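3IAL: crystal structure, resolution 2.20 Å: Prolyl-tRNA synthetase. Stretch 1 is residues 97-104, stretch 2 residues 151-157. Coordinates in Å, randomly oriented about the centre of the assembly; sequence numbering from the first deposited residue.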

# COMPACT_ATOMS: atom_id res chain seq x y z
N GLY B 97 -25.12 5.15 14.48
CA GLY B 97 -24.77 5.77 13.21
C GLY B 97 -24.36 4.78 12.14
O GLY B 97 -24.54 5.04 10.95
N PHE B 98 -23.84 3.62 12.54
CA PHE B 98 -23.24 2.68 11.60
C PHE B 98 -23.85 1.27 11.54
O PHE B 98 -23.59 0.54 10.58
CB PHE B 98 -21.73 2.58 11.89
CG PHE B 98 -20.95 3.80 11.45
CD1 PHE B 98 -20.81 4.09 10.10
CD2 PHE B 98 -20.36 4.65 12.38
CE1 PHE B 98 -20.10 5.21 9.69
CE2 PHE B 98 -19.65 5.77 11.97
CZ PHE B 98 -19.52 6.05 10.63
N GLU B 99 -24.66 0.89 12.52
CA GLU B 99 -25.10 -0.51 12.63
C GLU B 99 -25.81 -1.06 11.39
O GLU B 99 -25.74 -2.26 11.12
CB GLU B 99 -25.98 -0.73 13.88
CG GLU B 99 -27.35 -0.07 13.85
CD GLU B 99 -28.21 -0.49 15.05
OE1 GLU B 99 -28.46 -1.72 15.22
OE2 GLU B 99 -28.64 0.40 15.81
N ALA B 100 -26.48 -0.19 10.65
CA ALA B 100 -27.15 -0.59 9.41
C ALA B 100 -26.14 -0.77 8.27
O ALA B 100 -26.44 -1.44 7.28
CB ALA B 100 -28.21 0.44 9.03
N GLU B 101 -24.96 -0.17 8.43
CA GLU B 101 -23.89 -0.24 7.43
C GLU B 101 -23.00 -1.48 7.55
O GLU B 101 -22.14 -1.69 6.70
CB GLU B 101 -22.98 1.00 7.54
CG GLU B 101 -23.68 2.36 7.45
CD GLU B 101 -24.03 2.76 6.03
OE1 GLU B 101 -24.00 1.88 5.15
OE2 GLU B 101 -24.34 3.95 5.81
N CYS B 102 -23.16 -2.27 8.62
CA CYS B 102 -22.23 -3.36 8.92
C CYS B 102 -22.56 -4.67 8.21
O CYS B 102 -23.67 -5.20 8.34
CB CYS B 102 -22.17 -3.63 10.43
SG CYS B 102 -21.32 -2.36 11.36
N PHE B 103 -21.59 -5.19 7.46
CA PHE B 103 -21.60 -6.57 7.00
C PHE B 103 -21.21 -7.45 8.17
O PHE B 103 -20.24 -7.14 8.86
CB PHE B 103 -20.59 -6.80 5.88
CG PHE B 103 -21.00 -6.24 4.55
CD1 PHE B 103 -21.68 -7.03 3.63
CD2 PHE B 103 -20.68 -4.93 4.21
CE1 PHE B 103 -22.04 -6.52 2.38
CE2 PHE B 103 -21.04 -4.41 2.96
CZ PHE B 103 -21.72 -5.20 2.05
N TRP B 104 -21.92 -8.55 8.40
CA TRP B 104 -21.59 -9.45 9.52
C TRP B 104 -21.10 -10.80 9.03
O TRP B 104 -21.75 -11.45 8.21
CB TRP B 104 -22.79 -9.64 10.46
CG TRP B 104 -23.16 -8.39 11.21
CD1 TRP B 104 -24.14 -7.51 10.89
CD2 TRP B 104 -22.51 -7.88 12.38
NE1 TRP B 104 -24.16 -6.48 11.80
CE2 TRP B 104 -23.18 -6.68 12.72
CE3 TRP B 104 -21.45 -8.31 13.18
CZ2 TRP B 104 -22.81 -5.90 13.83
CZ3 TRP B 104 -21.08 -7.55 14.28
CH2 TRP B 104 -21.76 -6.35 14.59
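Stretch 2 (151-157) IFRHETK

A short loop can be held against another by one residue that offers both its backbone and its side chain as acceptors, and this segment of a prolyl-tRNA synthetase illustrates the principle. In stretch 1 the backbone keeps helical torsions from Glu-99 through Glu-101, where Glu-101 N donates to Phe-98 O at 2.6 Å, and then turns extended at Cys-102 to enter a strand at Phe-103 and Trp-104. Stretch 2 proceeds the other way in conformational terms: it leaves a strand at Ile-151 and Phe-152, stays extended through Arg-153, and adopts helical torsions at His-154 and Glu-155 before opening out again at Thr-156. The two chains come closest by CA atoms at Glu-101 and His-154, 4.5 Å apart.

At that point His-154 N donates to Glu-101 O over 2.7 Å, with an almost linear angle of 173°. The same carbonyl also receives a CA-H...O contact, Arg-153 CA lying 3.4 Å from Glu-101 O. One residue further along, the side chain takes over from the backbone. With chi1 and chi2 both m, Glu-101 brings its carboxylate back to stretch 2, and Glu-155 N donates to Glu-101 OE1 at 3.1 Å, with a more bent angle of 138°. Successive amides of stretch 2 are thus satisfied by a single residue of stretch 1. Beside this pairing, water 1 joins the strand residues, accepting from Phe-103 N at 2.8 Å and donating to Phe-152 O at 3.1 Å.

Packing around these polar links is largely aromatic. The CA-to-CB bond of His-154 points toward stretch 1, and its CB lies over one face of the Phe-103 ring, 4.0 Å from the ring centroid. The imidazole continues the contact edge-to-face, its edge toward the face of Phe-103, with centroids 5.5 Å apart and planes at 86°. Its CD2 also lies 3.6 Å from Ala-100 O, which sits near the plane of the imidazole. Phe-103 reaches back along stretch 2 as well, its CD2 standing 3.8 Å from Phe-152 CB in an apolar contact.

The flanks are lighter. Phe-98 points sideways at its CA-to-CB bond, yet its ring end approaches stretch 2, where Phe-98 CE1 lies over one face of the guanidinium, 3.8 Å from Arg-153 CZ. Ala-100 CB meets Glu-155 OE2 at 3.7 Å. Together the two stretches bury 490 Å², with Glu-101 contributing the largest share.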

# COMPACT_ATOMS: atom_id res chain seq x y z
N ILE B 151 -12.74 -0.14 3.82
CA ILE B 151 -13.82 -0.26 4.79
C ILE B 151 -15.07 -0.71 4.04
O ILE B 151 -15.07 -0.73 2.80
CB ILE B 151 -14.08 1.07 5.55
CG1 ILE B 151 -14.24 2.24 4.57
CG2 ILE B 151 -12.95 1.34 6.55
CD1 ILE B 151 -14.97 3.45 5.17
N PHE B 152 -16.12 -1.06 4.78
CA PHE B 152 -17.31 -1.69 4.21
C PHE B 152 -18.61 -1.05 4.71
O PHE B 152 -18.82 -0.92 5.91
CB PHE B 152 -17.31 -3.19 4.53
CG PHE B 152 -16.11 -3.93 3.99
CD1 PHE B 152 -16.19 -4.61 2.78
CD2 PHE B 152 -14.92 -3.95 4.69
CE1 PHE B 152 -15.09 -5.29 2.28
CE2 PHE B 152 -13.80 -4.63 4.19
CZ PHE B 152 -13.89 -5.30 2.98
N ARG B 153 -19.47 -0.64 3.77
CA ARG B 153 -20.75 0.01 4.10
C ARG B 153 -21.88 -0.65 3.32
O ARG B 153 -22.03 -0.43 2.12
CB ARG B 153 -20.70 1.50 3.74
CG ARG B 153 -19.56 2.30 4.34
CD ARG B 153 -19.89 2.85 5.69
NE ARG B 153 -18.74 3.53 6.29
CZ ARG B 153 -18.52 4.84 6.30
NH1 ARG B 153 -19.36 5.70 5.73
NH2 ARG B 153 -17.42 5.31 6.89
N HIS B 154 -22.69 -1.44 4.02
CA HIS B 154 -23.77 -2.21 3.38
C HIS B 154 -24.91 -1.37 2.82
O HIS B 154 -25.42 -1.68 1.74
CB HIS B 154 -24.37 -3.23 4.35
CG HIS B 154 -25.70 -3.75 3.93
ND1 HIS B 154 -25.86 -4.63 2.88
CD2 HIS B 154 -26.95 -3.50 4.40
CE1 HIS B 154 -27.14 -4.90 2.73
NE2 HIS B 154 -27.82 -4.24 3.64
N GLU B 155 -25.35 -0.34 3.54
CA GLU B 155 -26.59 0.35 3.19
C GLU B 155 -26.42 1.33 2.02
O GLU B 155 -27.40 1.87 1.52
CB GLU B 155 -27.19 1.08 4.40
CG GLU B 155 -28.68 1.44 4.22
CD GLU B 155 -29.37 1.85 5.51
OE1 GLU B 155 -29.05 2.94 6.04
OE2 GLU B 155 -30.25 1.10 5.98
N THR B 156 -25.18 1.55 1.58
CA THR B 156 -24.94 2.43 0.46
C THR B 156 -25.81 2.04 -0.73
O THR B 156 -25.79 0.89 -1.20
CB THR B 156 -23.47 2.46 0.04
OG1 THR B 156 -22.69 2.97 1.13
CG2 THR B 156 -23.27 3.35 -1.18
N LYS B 157 -26.57 3.02 -1.21
CA LYS B 157 -27.61 2.83 -2.21
C LYS B 157 -27.18 3.62 -3.44
O LYS B 157 -26.34 4.51 -3.34
CB LYS B 157 -28.93 3.36 -1.65
CG LYS B 157 -30.19 2.78 -2.29
CD LYS B 157 -31.40 2.87 -1.35
CE LYS B 157 -31.65 4.29 -0.83
NZ LYS B 157 -32.80 4.35 0.11
O HOH W 1 -19.37 -3.55 7.40